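Local structure of nitrogenase iron-molybdenum cofactor biosynthesis protein NifB (Methanothermobacter thermautotrophicus, 7JMA) at residues 29-34 with 85-90; 119-124 with 171-176; 142-147 with 203-208. The protein probably catalyses the radical SAM-dependent carbide insertion accompanying the coupling of two [4Fe-4S] clusters into the [8Fe-9S-C] precursor of the nitrogenase iron-molybdenum cofactor. One frame throughout, in Å; residues are numbered along the deposited sequence.

Interaction 1. Residues 29-34 with 85-90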
ATOM      1  N   ARG A  29       4.297 -17.159   0.558  1.00 54.91           N
ATOM      2  CA  ARG A  29       4.546 -15.789   0.993  1.00 51.71           C
ATOM      3  C   ARG A  29       4.325 -15.689   2.495  1.00 53.75           C
ATOM      4  O   ARG A  29       3.264 -16.080   2.994  1.00 67.57           O
ATOM      5  CB  ARG A  29       3.629 -14.807   0.259  1.00 50.48           C
ATOM      6  N   VAL A  30       5.320 -15.170   3.212  1.00 42.33           N
ATOM      7  CA  VAL A  30       5.236 -14.941   4.651  1.00 42.27           C
ATOM      8  C   VAL A  30       5.156 -13.444   4.909  1.00 39.23           C
ATOM      9  O   VAL A  30       6.042 -12.690   4.489  1.00 38.19           O
ATOM     10  CB  VAL A  30       6.443 -15.533   5.394  1.00 48.18           C
ATOM     11  CG1 VAL A  30       6.179 -15.547   6.891  1.00 48.39           C
ATOM     12  CG2 VAL A  30       6.727 -16.924   4.892  1.00 54.23           C
ATOM     13  N   HIS A  31       4.125 -13.017   5.631  1.00 54.46           N
ATOM     14  CA  HIS A  31       4.028 -11.647   6.114  1.00 51.56           C
ATOM     15  C   HIS A  31       4.209 -11.650   7.624  1.00 54.47           C
ATOM     16  O   HIS A  31       3.596 -12.463   8.319  1.00 55.31           O
ATOM     17  CB  HIS A  31       2.687 -11.017   5.731  1.00 63.37           C
ATOM     18  CG  HIS A  31       2.590 -10.654   4.281  1.00 70.71           C
ATOM     19  ND1 HIS A  31       2.261 -11.570   3.303  1.00 75.33           N
ATOM     20  CD2 HIS A  31       2.791  -9.477   3.642  1.00 69.39           C
ATOM     21  CE1 HIS A  31       2.259 -10.972   2.127  1.00 75.50           C
ATOM     22  NE2 HIS A  31       2.575  -9.701   2.305  1.00 72.53           N
ATOM     23  N   VAL A  32       5.061 -10.769   8.126  1.00 38.05           N
ATOM     24  CA  VAL A  32       5.358 -10.689   9.556  1.00 39.69           C
ATOM     25  C   VAL A  32       4.684  -9.448  10.128  1.00 41.11           C
ATOM     26  O   VAL A  32       4.793  -8.371   9.533  1.00 40.17           O
ATOM     27  CB  VAL A  32       6.872 -10.661   9.828  1.00 41.36           C
ATOM     28  CG1 VAL A  32       7.485 -12.008   9.434  1.00 42.39           C
ATOM     29  CG2 VAL A  32       7.542  -9.530   9.079  1.00 39.08           C
ATOM     30  N   PRO A  33       3.987  -9.556  11.296  1.00 39.56           N
ATOM     31  CA  PRO A  33       3.297  -8.393  11.879  1.00 40.78           C
ATOM     32  C   PRO A  33       4.190  -7.587  12.808  1.00 39.92           C
ATOM     33  O   PRO A  33       4.174  -7.786  14.027  1.00 43.16           O
ATOM     34  CB  PRO A  33       2.138  -9.033  12.652  1.00 43.97           C
ATOM     35  CG  PRO A  33       2.705 -10.347  13.129  1.00 38.99           C
ATOM     36  CD  PRO A  33       3.718 -10.794  12.049  1.00 41.72           C
ATOM     37  N   ILE A  34       4.963  -6.662  12.252  1.00 34.40           N
ATOM     38  CA  ILE A  34       5.960  -5.926  13.016  1.00 35.88           C
ATOM     39  C   ILE A  34       5.743  -4.423  12.945  1.00 35.09           C
ATOM     40  O   ILE A  34       6.592  -3.659  13.412  1.00 34.81           O
ATOM     41  CB  ILE A  34       7.382  -6.272  12.545  1.00 36.82           C
ATOM     42  CG1 ILE A  34       7.516  -5.877  11.081  1.00 33.80           C
ATOM     43  CG2 ILE A  34       7.669  -7.754  12.747  1.00 44.17           C
ATOM     44  CD1 ILE A  34       8.897  -6.053  10.537  1.00 35.93           C
ATOM     45  N   GLY A  85       7.206 -10.371   3.408  1.00 36.66           N
ATOM     46  CA  GLY A  85       6.604  -9.060   3.309  1.00 33.58           C
ATOM     47  C   GLY A  85       6.234  -8.516   4.672  1.00 29.20           C
ATOM     48  O   GLY A  85       6.067  -9.255   5.644  1.00 33.44           O
ATOM     49  N   VAL A  86       6.120  -7.198   4.721  1.00 27.91           N
ATOM     50  CA  VAL A  86       5.585  -6.488   5.880  1.00 29.01           C
ATOM     51  C   VAL A  86       4.393  -5.695   5.383  1.00 32.39           C
ATOM     52  O   VAL A  86       4.531  -4.880   4.464  1.00 29.07           O
ATOM     53  CB  VAL A  86       6.616  -5.543   6.517  1.00 31.74           C
ATOM     54  CG1 VAL A  86       5.923  -4.662   7.596  1.00 29.71           C
ATOM     55  CG2 VAL A  86       7.791  -6.334   7.096  1.00 36.08           C
ATOM     56  N   ALA A  87       3.227  -5.912   5.990  1.00 32.60           N
ATOM     57  CA  ALA A  87       2.034  -5.222   5.528  1.00 26.88           C
ATOM     58  C   ALA A  87       1.212  -4.612   6.642  1.00 35.56           C
ATOM     59  O   ALA A  87       0.258  -3.881   6.353  1.00 37.76           O
ATOM     60  CB  ALA A  87       1.138  -6.178   4.731  1.00 31.43           C
ATOM     61  N   GLY A  88       1.543  -4.859   7.886  1.00 32.89           N
ATOM     62  CA  GLY A  88       0.662  -4.420   8.939  1.00 28.85           C
ATOM     63  C   GLY A  88       1.225  -4.736  10.293  1.00 30.56           C
ATOM     64  O   GLY A  88       2.385  -5.125  10.442  1.00 28.48           O
ATOM     65  N   PRO A  89       0.393  -4.593  11.320  1.00 29.97           N
ATOM     66  CA  PRO A  89      -1.029  -4.239  11.269  1.00 28.25           C
ATOM     67  C   PRO A  89      -1.337  -2.777  10.948  1.00 27.59           C
ATOM     68  O   PRO A  89      -2.467  -2.470  10.557  1.00 31.57           O
ATOM     69  CB  PRO A  89      -1.514  -4.551  12.687  1.00 30.92           C
ATOM     70  CG  PRO A  89      -0.428  -5.348  13.330  1.00 41.90           C
ATOM     71  CD  PRO A  89       0.833  -4.962  12.676  1.00 32.13           C
ATOM     72  N   GLY A  90      -0.351  -1.908  11.119  1.00 27.57           N
ATOM     73  CA  GLY A  90      -0.447  -0.497  10.780  1.00 25.29           C
ATOM     74  C   GLY A  90       0.167  -0.245   9.417  1.00 28.49           C
ATOM     75  O   GLY A  90      -0.042  -1.015   8.476  1.00 34.72           O
TER
HETATM   76  O   HOH W   1       2.865  -7.817   7.782  1.00 40.47           O

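Interaction 2. Residues 119-124 with 171-176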
ATOM      1  N   ASN A 119       0.429   3.008   2.788  1.00 22.46           N
ATOM      2  CA  ASN A 119      -0.378   4.072   2.208  1.00 22.69           C
ATOM      3  C   ASN A 119       0.467   5.074   1.405  1.00 27.98           C
ATOM      4  O   ASN A 119      -0.099   5.941   0.727  1.00 24.78           O
ATOM      5  CB  ASN A 119      -1.188   4.763   3.312  1.00 27.21           C
ATOM      6  CG  ASN A 119      -0.320   5.310   4.423  1.00 29.18           C
ATOM      7  OD1 ASN A 119       0.662   6.004   4.158  1.00 25.38           O
ATOM      8  ND2 ASN A 119      -0.725   5.069   5.692  1.00 28.84           N
ATOM      9  N   GLY A 120       1.797   4.990   1.471  1.00 25.89           N
ATOM     10  CA  GLY A 120       2.652   5.885   0.709  1.00 26.61           C
ATOM     11  C   GLY A 120       2.971   7.231   1.337  1.00 25.11           C
ATOM     12  O   GLY A 120       3.774   7.986   0.770  1.00 26.06           O
ATOM     13  N   LEU A 121       2.389   7.567   2.497  1.00 22.64           N
ATOM     14  CA  LEU A 121       2.624   8.894   3.052  1.00 23.60           C
ATOM     15  C   LEU A 121       4.110   9.170   3.261  1.00 25.05           C
ATOM     16  O   LEU A 121       4.586  10.279   2.990  1.00 27.83           O
ATOM     17  CB  LEU A 121       1.875   9.054   4.383  1.00 23.22           C
ATOM     18  CG  LEU A 121       2.028  10.436   5.016  1.00 25.33           C
ATOM     19  CD1 LEU A 121       1.406  11.565   4.185  1.00 29.01           C
ATOM     20  CD2 LEU A 121       1.372  10.407   6.420  1.00 26.32           C
ATOM     21  N   LEU A 122       4.861   8.176   3.732  1.00 23.79           N
ATOM     22  CA  LEU A 122       6.281   8.350   4.036  1.00 25.27           C
ATOM     23  C   LEU A 122       7.185   7.928   2.890  1.00 26.66           C
ATOM     24  O   LEU A 122       8.410   7.870   3.074  1.00 28.54           O
ATOM     25  CB  LEU A 122       6.658   7.551   5.287  1.00 26.09           C
ATOM     26  CG  LEU A 122       6.022   8.142   6.538  1.00 27.54           C
ATOM     27  CD1 LEU A 122       6.162   7.184   7.711  1.00 28.86           C
ATOM     28  CD2 LEU A 122       6.685   9.480   6.833  1.00 35.75           C
ATOM     29  N   LEU A 123       6.617   7.607   1.730  1.00 26.09           N
ATOM     30  CA  LEU A 123       7.447   7.132   0.620  1.00 31.51           C
ATOM     31  C   LEU A 123       8.478   8.141   0.149  1.00 36.86           C
ATOM     32  O   LEU A 123       9.623   7.731  -0.107  1.00 33.76           O
ATOM     33  CB  LEU A 123       6.576   6.709  -0.566  1.00 30.26           C
ATOM     34  CG  LEU A 123       6.126   5.257  -0.496  1.00 33.96           C
ATOM     35  CD1 LEU A 123       5.233   4.938  -1.689  1.00 28.64           C
ATOM     36  CD2 LEU A 123       7.346   4.327  -0.448  1.00 31.94           C
ATOM     37  N   PRO A 124       8.166   9.426  -0.024  1.00 36.85           N
ATOM     38  CA  PRO A 124       9.234  10.346  -0.439  1.00 38.38           C
ATOM     39  C   PRO A 124      10.417  10.337   0.511  1.00 45.93           C
ATOM     40  O   PRO A 124      11.570  10.381   0.067  1.00 46.05           O
ATOM     41  CB  PRO A 124       8.526  11.703  -0.477  1.00 38.44           C
ATOM     42  CG  PRO A 124       7.103  11.355  -0.780  1.00 39.39           C
ATOM     43  CD  PRO A 124       6.864  10.116   0.049  1.00 36.04           C
ATOM     44  N   GLU A 171      -4.793  16.016   0.645  1.00 32.13           N
ATOM     45  CA  GLU A 171      -3.863  16.633  -0.293  1.00 34.03           C
ATOM     46  C   GLU A 171      -2.419  16.290   0.062  1.00 38.50           C
ATOM     47  O   GLU A 171      -1.592  16.048  -0.827  1.00 32.24           O
ATOM     48  CB  GLU A 171      -4.085  18.143  -0.323  1.00 40.14           C
ATOM     49  CG  GLU A 171      -5.391  18.518  -1.016  1.00 51.07           C
ATOM     50  CD  GLU A 171      -5.722  19.991  -0.910  1.00 62.92           C
ATOM     51  OE1 GLU A 171      -5.192  20.669   0.001  1.00 66.37           O
ATOM     52  OE2 GLU A 171      -6.517  20.471  -1.749  1.00 69.87           O
ATOM     53  N   VAL A 172      -2.110  16.242   1.358  1.00 32.93           N
ATOM     54  CA  VAL A 172      -0.780  15.844   1.810  1.00 29.03           C
ATOM     55  C   VAL A 172      -0.527  14.371   1.495  1.00 28.08           C
ATOM     56  O   VAL A 172       0.519  14.010   0.933  1.00 27.01           O
ATOM     57  CB  VAL A 172      -0.631  16.132   3.318  1.00 30.42           C
ATOM     58  CG1 VAL A 172       0.669  15.520   3.860  1.00 32.28           C
ATOM     59  CG2 VAL A 172      -0.687  17.627   3.591  1.00 34.05           C
ATOM     60  N   LEU A 173      -1.483  13.497   1.842  1.00 24.26           N
ATOM     61  CA  LEU A 173      -1.333  12.073   1.544  1.00 24.72           C
ATOM     62  C   LEU A 173      -1.180  11.856   0.043  1.00 32.23           C
ATOM     63  O   LEU A 173      -0.287  11.125  -0.406  1.00 24.99           O
ATOM     64  CB  LEU A 173      -2.527  11.288   2.068  1.00 25.50           C
ATOM     65  CG  LEU A 173      -2.557   9.812   1.680  1.00 26.61           C
ATOM     66  CD1 LEU A 173      -1.306   9.049   2.178  1.00 26.22           C
ATOM     67  CD2 LEU A 173      -3.823   9.147   2.172  1.00 27.52           C
ATOM     68  N   SER A 174      -2.035  12.506  -0.749  1.00 25.56           N
ATOM     69  CA  SER A 174      -2.031  12.250  -2.185  1.00 25.41           C
ATOM     70  C   SER A 174      -0.726  12.703  -2.817  1.00 35.16           C
ATOM     71  O   SER A 174      -0.137  11.975  -3.632  1.00 25.85           O
ATOM     72  CB  SER A 174      -3.213  12.954  -2.857  1.00 24.54           C
ATOM     73  OG  SER A 174      -3.122  12.792  -4.286  1.00 27.92           O
ATOM     74  N   ARG A 175      -0.267  13.914  -2.480  1.00 29.77           N
ATOM     75  CA  ARG A 175       0.997  14.384  -3.045  1.00 34.06           C
ATOM     76  C   ARG A 175       2.140  13.437  -2.699  1.00 29.93           C
ATOM     77  O   ARG A 175       2.948  13.069  -3.569  1.00 27.45           O
ATOM     78  CB  ARG A 175       1.323  15.789  -2.552  1.00 29.14           C
ATOM     79  CG  ARG A 175       2.361  16.457  -3.433  1.00 40.97           C
ATOM     80  CD  ARG A 175       3.200  17.484  -2.708  1.00 51.56           C
ATOM     81  NE  ARG A 175       3.695  16.971  -1.434  1.00 71.81           N
ATOM     82  CZ  ARG A 175       4.006  17.740  -0.395  1.00 79.11           C
ATOM     83  NH1 ARG A 175       3.877  19.059  -0.487  1.00 82.81           N
ATOM     84  NH2 ARG A 175       4.445  17.192   0.734  1.00 75.65           N
ATOM     85  N   ASN A 176       2.204  13.010  -1.433  1.00 27.58           N
ATOM     86  CA  ASN A 176       3.297  12.153  -0.998  1.00 28.25           C
ATOM     87  C   ASN A 176       3.225  10.774  -1.644  1.00 27.51           C
ATOM     88  O   ASN A 176       4.252  10.233  -2.088  1.00 25.59           O
ATOM     89  CB  ASN A 176       3.280  12.036   0.531  1.00 23.51           C
ATOM     90  CG  ASN A 176       3.891  13.254   1.214  1.00 37.23           C
ATOM     91  OD1 ASN A 176       4.102  14.288   0.587  1.00 41.53           O
ATOM     92  ND2 ASN A 176       4.182  13.131   2.508  1.00 36.68           N
TER

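Interaction 3. Residues 142-147 with 203-208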
ATOM      1  N   VAL A 142      -4.053   3.587  -3.094  1.00 29.03           N
ATOM      2  CA  VAL A 142      -4.439   4.876  -3.652  1.00 27.80           C
ATOM      3  C   VAL A 142      -5.929   4.807  -3.920  1.00 27.02           C
ATOM      4  O   VAL A 142      -6.370   4.094  -4.830  1.00 31.20           O
ATOM      5  CB  VAL A 142      -3.691   5.221  -4.947  1.00 27.92           C
ATOM      6  CG1 VAL A 142      -4.172   6.593  -5.430  1.00 27.34           C
ATOM      7  CG2 VAL A 142      -2.169   5.207  -4.764  1.00 28.40           C
ATOM      8  N   ASN A 143      -6.714   5.549  -3.134  1.00 29.01           N
ATOM      9  CA  ASN A 143      -8.163   5.468  -3.232  1.00 31.44           C
ATOM     10  C   ASN A 143      -8.793   6.653  -3.942  1.00 30.51           C
ATOM     11  O   ASN A 143      -9.981   6.591  -4.265  1.00 33.87           O
ATOM     12  CB  ASN A 143      -8.762   5.321  -1.825  1.00 32.46           C
ATOM     13  CG  ASN A 143      -8.335   4.025  -1.168  1.00 34.21           C
ATOM     14  OD1 ASN A 143      -8.420   2.964  -1.782  1.00 32.39           O
ATOM     15  ND2 ASN A 143      -7.850   4.104   0.069  1.00 33.57           N
ATOM     16  N   ALA A 144      -8.031   7.715  -4.195  1.00 31.89           N
ATOM     17  CA  ALA A 144      -8.523   8.845  -4.972  1.00 34.53           C
ATOM     18  C   ALA A 144      -7.332   9.685  -5.404  1.00 33.91           C
ATOM     19  O   ALA A 144      -6.270   9.662  -4.778  1.00 33.41           O
ATOM     20  CB  ALA A 144      -9.522   9.700  -4.172  1.00 38.50           C
ATOM     21  N   VAL A 145      -7.533  10.446  -6.475  1.00 36.78           N
ATOM     22  CA  VAL A 145      -6.595  11.483  -6.881  1.00 41.73           C
ATOM     23  C   VAL A 145      -7.256  12.846  -6.996  1.00 44.69           C
ATOM     24  O   VAL A 145      -6.577  13.829  -7.309  1.00 56.92           O
ATOM     25  CB  VAL A 145      -5.888  11.104  -8.198  1.00 36.39           C
ATOM     26  CG1 VAL A 145      -5.137   9.809  -7.974  1.00 37.08           C
ATOM     27  CG2 VAL A 145      -6.890  10.960  -9.337  1.00 44.35           C
ATOM     28  N   ASP A 146      -8.553  12.937  -6.735  1.00 44.55           N
ATOM     29  CA  ASP A 146      -9.297  14.184  -6.795  1.00 45.73           C
ATOM     30  C   ASP A 146      -9.696  14.559  -5.376  1.00 42.21           C
ATOM     31  O   ASP A 146     -10.371  13.763  -4.706  1.00 43.55           O
ATOM     32  CB  ASP A 146     -10.515  14.002  -7.696  1.00 60.88           C
ATOM     33  CG  ASP A 146     -11.618  15.013  -7.444  1.00 80.17           C
ATOM     34  OD1 ASP A 146     -12.780  14.651  -7.719  1.00 89.40           O
ATOM     35  OD2 ASP A 146     -11.348  16.155  -7.010  1.00 82.88           O
ATOM     36  N   PRO A 147      -9.292  15.730  -4.874  1.00 45.84           N
ATOM     37  CA  PRO A 147      -9.492  16.021  -3.441  1.00 47.44           C
ATOM     38  C   PRO A 147     -10.946  16.100  -3.017  1.00 46.46           C
ATOM     39  O   PRO A 147     -11.242  15.897  -1.833  1.00 46.62           O
ATOM     40  CB  PRO A 147      -8.783  17.370  -3.248  1.00 56.76           C
ATOM     41  CG  PRO A 147      -7.909  17.541  -4.448  1.00 59.54           C
ATOM     42  CD  PRO A 147      -8.574  16.810  -5.568  1.00 54.64           C
ATOM     43  N   ASP A 203     -16.465   5.169  -7.585  1.00 57.75           N
ATOM     44  CA  ASP A 203     -16.655   4.088  -8.553  1.00 63.51           C
ATOM     45  C   ASP A 203     -16.340   4.529  -9.977  1.00 59.46           C
ATOM     46  O   ASP A 203     -15.751   3.766 -10.752  1.00 60.12           O
ATOM     47  CB  ASP A 203     -18.082   3.546  -8.471  1.00 73.06           C
ATOM     48  CG  ASP A 203     -19.102   4.625  -8.176  1.00 82.08           C
ATOM     49  OD1 ASP A 203     -18.927   5.770  -8.642  1.00 88.09           O
ATOM     50  OD2 ASP A 203     -20.090   4.319  -7.482  1.00 88.70           O
ATOM     51  N   GLU A 204     -16.736   5.742 -10.349  1.00 51.80           N
ATOM     52  CA  GLU A 204     -16.441   6.281 -11.670  1.00 53.80           C
ATOM     53  C   GLU A 204     -15.093   6.983 -11.718  1.00 54.07           C
ATOM     54  O   GLU A 204     -14.701   7.490 -12.776  1.00 57.04           O
ATOM     55  CB  GLU A 204     -17.542   7.247 -12.103  1.00 60.80           C
ATOM     56  CG  GLU A 204     -18.904   6.595 -12.251  1.00 71.96           C
ATOM     57  CD  GLU A 204     -20.026   7.609 -12.284  1.00 87.10           C
ATOM     58  OE1 GLU A 204     -19.799   8.728 -12.792  1.00 94.23           O
ATOM     59  OE2 GLU A 204     -21.135   7.290 -11.805  1.00 95.77           O
ATOM     60  N   HIS A 205     -14.379   7.004 -10.601  1.00 44.36           N
ATOM     61  CA  HIS A 205     -13.121   7.707 -10.448  1.00 45.66           C
ATOM     62  C   HIS A 205     -11.915   6.781 -10.546  1.00 46.21           C
ATOM     63  O   HIS A 205     -10.781   7.264 -10.641  1.00 45.91           O
ATOM     64  CB  HIS A 205     -13.134   8.425  -9.090  1.00 45.84           C
ATOM     65  CG  HIS A 205     -11.885   9.173  -8.775  1.00 44.24           C
ATOM     66  ND1 HIS A 205     -11.413  10.196  -9.567  1.00 51.65           N
ATOM     67  CD2 HIS A 205     -11.019   9.064  -7.739  1.00 42.28           C
ATOM     68  CE1 HIS A 205     -10.302  10.677  -9.037  1.00 49.06           C
ATOM     69  NE2 HIS A 205     -10.042  10.007  -7.929  1.00 45.54           N
ATOM     70  N   ILE A 206     -12.137   5.466 -10.549  1.00 44.52           N
ATOM     71  CA  ILE A 206     -11.025   4.525 -10.515  1.00 45.10           C
ATOM     72  C   ILE A 206     -10.171   4.630 -11.775  1.00 42.79           C
ATOM     73  O   ILE A 206      -8.950   4.471 -11.706  1.00 40.94           O
ATOM     74  CB  ILE A 206     -11.548   3.092 -10.299  1.00 46.85           C
ATOM     75  CG1 ILE A 206     -12.427   3.021  -9.045  1.00 42.57           C
ATOM     76  CG2 ILE A 206     -10.402   2.116 -10.195  1.00 46.59           C
ATOM     77  CD1 ILE A 206     -11.690   3.231  -7.765  1.00 38.43           C
ATOM     78  N   VAL A 207     -10.772   4.913 -12.935  1.00 43.59           N
ATOM     79  CA  VAL A 207      -9.949   5.021 -14.140  1.00 47.33           C
ATOM     80  C   VAL A 207      -9.074   6.273 -14.087  1.00 48.12           C
ATOM     81  O   VAL A 207      -7.978   6.299 -14.664  1.00 43.50           O
ATOM     82  CB  VAL A 207     -10.814   4.988 -15.415  1.00 55.30           C
ATOM     83  CG1 VAL A 207     -11.237   3.562 -15.734  1.00 57.85           C
ATOM     84  CG2 VAL A 207     -12.029   5.877 -15.262  1.00 53.84           C
ATOM     85  N   ASP A 208      -9.530   7.328 -13.402  1.00 43.32           N
ATOM     86  CA  ASP A 208      -8.671   8.490 -13.183  1.00 44.96           C
ATOM     87  C   ASP A 208      -7.469   8.118 -12.330  1.00 41.45           C
ATOM     88  O   ASP A 208      -6.339   8.538 -12.614  1.00 40.52           O
ATOM     89  CB  ASP A 208      -9.449   9.626 -12.515  1.00 48.94           C
ATOM     90  CG  ASP A 208     -10.673  10.039 -13.299  1.00 59.48           C
ATOM     91  OD1 ASP A 208     -10.553  10.221 -14.528  1.00 64.26           O
ATOM     92  OD2 ASP A 208     -11.749  10.186 -12.679  1.00 62.58           O
TER

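Interaction 1. Residues 29-34 with 85-90
His31 and Gly85 pair as a parallel beta bridge with their CA atoms 4.6 Å apart, and Gly85 serves both neighbours of the histidine: its N donates to Val30 O at 2.8 Å, and its O accepts from Val32 N at 3.1 Å. His31 CA adds a CA-H...O contact to the same Gly85 O. Past the bridge the backbones separate, and a water fills in, donating to Val32 O at 2.7 Å and accepting from Ala87 N. The His31 ring lies over the second strand with CG anti to its own carbonyl carbon (chi1 -74°), which brings CD2 to 3.8 Å from Ala87 CB. The same His31 CD2 lies 3.7 Å from Gly85 C. On the other face Val86 CG2 meets two side chains, Val32 CG2 and, at 3.6 Å, Ile34 CD1; the Ile34 and Val86 side chains cross at about a right angle. Pro89 is preceded by a cis peptide bond, and its CD lies 4.3 Å from Pro33 CB. In the radical SAM fold this joins the edge strand 29-31 to strand 83-86, whose Val86 backbone bonds onward to Cys115 and Ser117 of strand 113-118. Helix 65-76 packs on Val30, Val32 and Ile34, and Phe101 of helix 96-108 touches the latter two.

Interaction 2. Residues 119-124 with 171-176
Leu121 lays its CD1 methyl against helix 166-186, 3.8 Å from Leu173 CA and 3.6 Å from Asn176 ND2, with Val172 CG1 also within van der Waals distance. The leucine belongs to the loop between strand 113-118 and helix 123-132 in the parallel beta/alpha core of the radical SAM fold, and that loop is built as an Asx turn overlapping a type I beta turn. In the Asx turn Asn119 OD1 accepts from Leu121 N at 2.9 Å, the donor lying in the carbonyl plane; in the beta turn Leu123 N bonds to Gly120 O. Leu121 CG is anti to the backbone N (chi1 -178°), which directs the branch out over the helix. From the helix, Leu173 CD1 touches both Asn119 O and Leu121 CB.

The polar link across the contact is Asn176 ND2 to Leu121 O, 2.9 Å long with an N-H...O angle of 140°; the acceptor is tilted from the amide plane. The other end of this amide, OD1, takes the Arg175 guanidinium, so both ends of the flat group are engaged and its rotation is fixed by two bonds. Ile40 of strand 40-42 touches Asn119, Leu121 and Leu173, while Asn119 ND2 bonds to Asn39 OD1, tying the turn to the segment beside the cluster-binding Cys38. Just past the turn, at the start of helix 123-132, the Pro124 ring meets the backbone of the long helix, its CG 3.3 Å from Asn176 O.

Interaction 3. Residues 142-147 with 203-208
Val145 N donates to His205 NE2 at 2.9 Å, an almost straight bond with an N-H...N angle of 175° and the donor close to the ring plane. Within the radical SAM beta/alpha core this joins the loop leading from strand 137-141 into helix 147-150 to the start of helix 206-216. Because NE2 accepts and ND1 donates, the bonding pattern is consistent with a neutral imidazole protonated at ND1. The ND1 partner is Asp208 OD2 at 3.1 Å, in a His-carboxylate hydrogen bond that uses the anti lone pair of the oxygen and lies 28° out of the ring plane. With CG anti to the backbone N (chi1 179°), His205 extends straight across to the opposite loop, and the two bonds, at the nitrogens on the two sides of CE1, fix how the ring is turned.

Carbon atoms fill in round these bonds. Ala144 CA sits at the ring edge, 3.5 Å from His205 NE2, and Ala144 CB contacts both NE2 and CD2 of the ring. Val145 CG2 and Asp146 CB both approach His205 CE1. Asp146 itself is the N-cap of helix 147-150, its OD2 accepting from Glu148 N. The loop is further held by Asn143, which bonds through OD1 to Val196 N, through ND2 to Tyr154 OH, and through its backbone O to Asn202 ND2. The closest carbon contact across the interface runs from Val145 CG2 to His205 CE1, at 3.4 Å.

In the fold
The three contacts follow one parallel sheet from its 29-31 edge toward the far side. Interaction 1 lies across the chain's centre from the other two, its centre about 20 Å from that of interaction 2 and about 26 Å from that of interaction 3. Interactions 2 and 3 alternate along the chain, lie about 15 Å apart between centres, and touch where Glu171 OE2 meets Pro147 CB at 4.1 Å. All approach cluster ligands, although this model is the apo form: Gly85 is about 4 Å from the side chain of Cys115, which binds one [4Fe-4S] cluster, while the Asn119 and Asn143 side chains are each about 4 Å from those of Cys38 and Cys42, respectively, which bind another.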